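Local atomic coordinates of thermophilic dibenzothiophene desulfurization enzyme C (PDB entry 5XDC), a protein that probably catalyses the FMNH2- and oxygen-dependent oxidation of dibenzothiophene to its sulfoxide and sulfone, the opening steps of dibenzothiophene desulfurization. Residues L54-I59 with G64-S69. Numbering follows the deposited sequence.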
loop_
_atom_site.group_PDB
_atom_site.type_symbol
_atom_site.label_atom_id
_atom_site.label_comp_id
_atom_site.label_asym_id
_atom_site.label_seq_id
_atom_site.Cartn_x
_atom_site.Cartn_y
_atom_site.Cartn_z
ATOM N N LEU B 54 -24.264 -13.838 -29.368
ATOM C CA LEU B 54 -24.213 -13.112 -28.106
ATOM C C LEU B 54 -24.377 -11.598 -28.261
ATOM O O LEU B 54 -24.751 -10.931 -27.290
ATOM C CB LEU B 54 -22.907 -13.421 -27.368
ATOM C CG LEU B 54 -22.696 -14.878 -26.950
ATOM C CD1 LEU B 54 -21.407 -14.993 -26.134
ATOM C CD2 LEU B 54 -23.882 -15.427 -26.170
ATOM N N LEU B 55 -24.143 -11.027 -29.446
ATOM C CA LEU B 55 -24.391 -9.595 -29.604
ATOM C C LEU B 55 -25.860 -9.254 -29.381
ATOM O O LEU B 55 -26.186 -8.092 -29.113
ATOM C CB LEU B 55 -23.939 -9.110 -30.985
ATOM C CG LEU B 55 -22.446 -9.262 -31.306
ATOM C CD1 LEU B 55 -22.127 -9.098 -32.803
ATOM C CD2 LEU B 55 -21.601 -8.271 -30.499
ATOM N N THR B 56 -26.754 -10.246 -29.467
ATOM C CA THR B 56 -28.178 -10.038 -29.261
ATOM C C THR B 56 -28.616 -10.363 -27.833
ATOM O O THR B 56 -29.814 -10.506 -27.584
ATOM C CB THR B 56 -28.992 -10.883 -30.251
ATOM O OG1 THR B 56 -28.938 -12.261 -29.878
ATOM C CG2 THR B 56 -28.460 -10.747 -31.673
ATOM N N LEU B 57 -27.670 -10.462 -26.885
ATOM C CA LEU B 57 -28.001 -10.895 -25.525
ATOM C C LEU B 57 -29.151 -10.109 -24.914
ATOM O O LEU B 57 -29.994 -10.685 -24.216
ATOM C CB LEU B 57 -26.767 -10.796 -24.612
ATOM C CG LEU B 57 -25.888 -12.050 -24.586
ATOM C CD1 LEU B 57 -24.503 -11.765 -23.996
ATOM C CD2 LEU B 57 -26.574 -13.155 -23.771
ATOM N N LEU B 58 -29.189 -8.795 -25.113
ATOM C CA LEU B 58 -30.155 -7.947 -24.424
ATOM C C LEU B 58 -31.384 -7.625 -25.268
ATOM O O LEU B 58 -32.304 -6.970 -24.763
ATOM C CB LEU B 58 -29.501 -6.637 -23.965
ATOM C CG LEU B 58 -28.442 -6.764 -22.866
ATOM C CD1 LEU B 58 -27.755 -5.423 -22.647
ATOM C CD2 LEU B 58 -29.045 -7.270 -21.566
ATOM N N ILE B 59 -31.419 -8.039 -26.529
ATOM C CA ILE B 59 -32.616 -7.857 -27.346
ATOM C C ILE B 59 -33.640 -8.892 -26.891
ATOM O O ILE B 59 -33.300 -10.058 -26.688
ATOM C CB ILE B 59 -32.285 -8.002 -28.839
ATOM C CG1 ILE B 59 -31.382 -6.851 -29.305
ATOM C CG2 ILE B 59 -33.560 -8.032 -29.708
ATOM C CD1 ILE B 59 -30.801 -7.070 -30.694
ATOM N N GLY B 64 -36.345 -11.259 -31.538
ATOM C CA GLY B 64 -35.388 -12.164 -32.120
ATOM C C GLY B 64 -34.115 -12.328 -31.329
ATOM O O GLY B 64 -33.255 -13.105 -31.746
ATOM N N GLY B 65 -33.976 -11.623 -30.206
ATOM C CA GLY B 65 -32.796 -11.715 -29.372
ATOM C C GLY B 65 -32.859 -12.851 -28.370
ATOM O O GLY B 65 -33.744 -13.711 -28.398
ATOM N N LEU B 66 -31.881 -12.859 -27.467
ATOM C CA LEU B 66 -31.766 -13.922 -26.475
ATOM C C LEU B 66 -32.560 -13.657 -25.201
ATOM O O LEU B 66 -32.761 -14.591 -24.417
ATOM C CB LEU B 66 -30.286 -14.148 -26.110
ATOM C CG LEU B 66 -29.401 -14.595 -27.282
ATOM C CD1 LEU B 66 -27.930 -14.689 -26.895
ATOM C CD2 LEU B 66 -29.862 -15.924 -27.834
ATOM N N GLY B 67 -33.022 -12.429 -24.981
ATOM C CA GLY B 67 -33.779 -12.092 -23.787
ATOM C C GLY B 67 -33.028 -12.329 -22.503
ATOM O O GLY B 67 -33.633 -12.723 -21.497
ATOM N N GLU B 68 -31.717 -12.111 -22.512
ATOM C CA GLU B 68 -30.890 -12.325 -21.338
ATOM C C GLU B 68 -30.771 -11.038 -20.526
ATOM O O GLU B 68 -31.349 -10.001 -20.856
ATOM C CB GLU B 68 -29.527 -12.863 -21.760
ATOM C CG GLU B 68 -29.429 -14.353 -21.689
ATOM C CD GLU B 68 -29.316 -14.868 -20.251
ATOM O OE1 GLU B 68 -29.357 -14.054 -19.284
ATOM O OE2 GLU B 68 -29.176 -16.090 -20.099
ATOM N N SER B 69 -30.008 -11.108 -19.433
ATOM C CA SER B 69 -29.931 -10.045 -18.450
ATOM C C SER B 69 -28.532 -9.437 -18.407
ATOM O O SER B 69 -27.557 -10.029 -18.877
ATOM C CB SER B 69 -30.276 -10.584 -17.062
ATOM O OG SER B 69 -29.255 -11.495 -16.665
HETATM O O HOH W 1 -30.669 -13.992 -31.159
HETATM O O HOH W 2 -33.291 -8.933 -22.471
#
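The carbonyl oxygen of Thr-56 is gripped by two amides that reach it from opposite faces of its plane. Ile-59 N closes the type I turn of Thr-56 to Ile-59, and Leu-66 N binds Thr-56 O across the contact at 3.1 Å, almost straight at the hydrogen (177°). Leu-57 O takes Glu-68 N at 2.8 Å, and Gly-67 N binds Ile-59 O at 2.9 Å. Glycine suits both places beside Leu-66: Gly-65, with no side chain, lets its CA lie against the carbonyl oxygens of Ile-59 and Thr-56, whereas Gly-67 has a positive phi. Gly-65 CA accordingly comes within 3.2 Å of Ile-59 O in a CH···O contact.

Leu-66 crosses Thr-56 at about a right angle, its CG 3.5 Å from Thr-56 OG1. Chi1 of 73° sets this hydroxyl between the backbone N and carbonyl carbon of Thr-56; it is hydrogen-bonded to Gly-53 O and accepts from a water that also donates to Gly-64 O. Farther out, Leu-66 CD1 meets Leu-57 CD2 at 3.7 Å. That same Leu-57 methyl lies against the aliphatic part of Glu-68, whose chain bends at chi2 (-74°) and brings OE1 to Ser-69 N and Thr-72 OG1, at the start of helix 70-83.

The loop joining helices 43-52 and 70-83 of the acyl-CoA dehydrogenase-like N-terminal domain thus doubles back on itself. The carbonyls of Thr-56, Leu-57 and Ile-59 that face 64-69 are met by its backbone amides, while Leu-54, Leu-57, Leu-58 and Ile-59 turn apolar side chains to the surrounding helices.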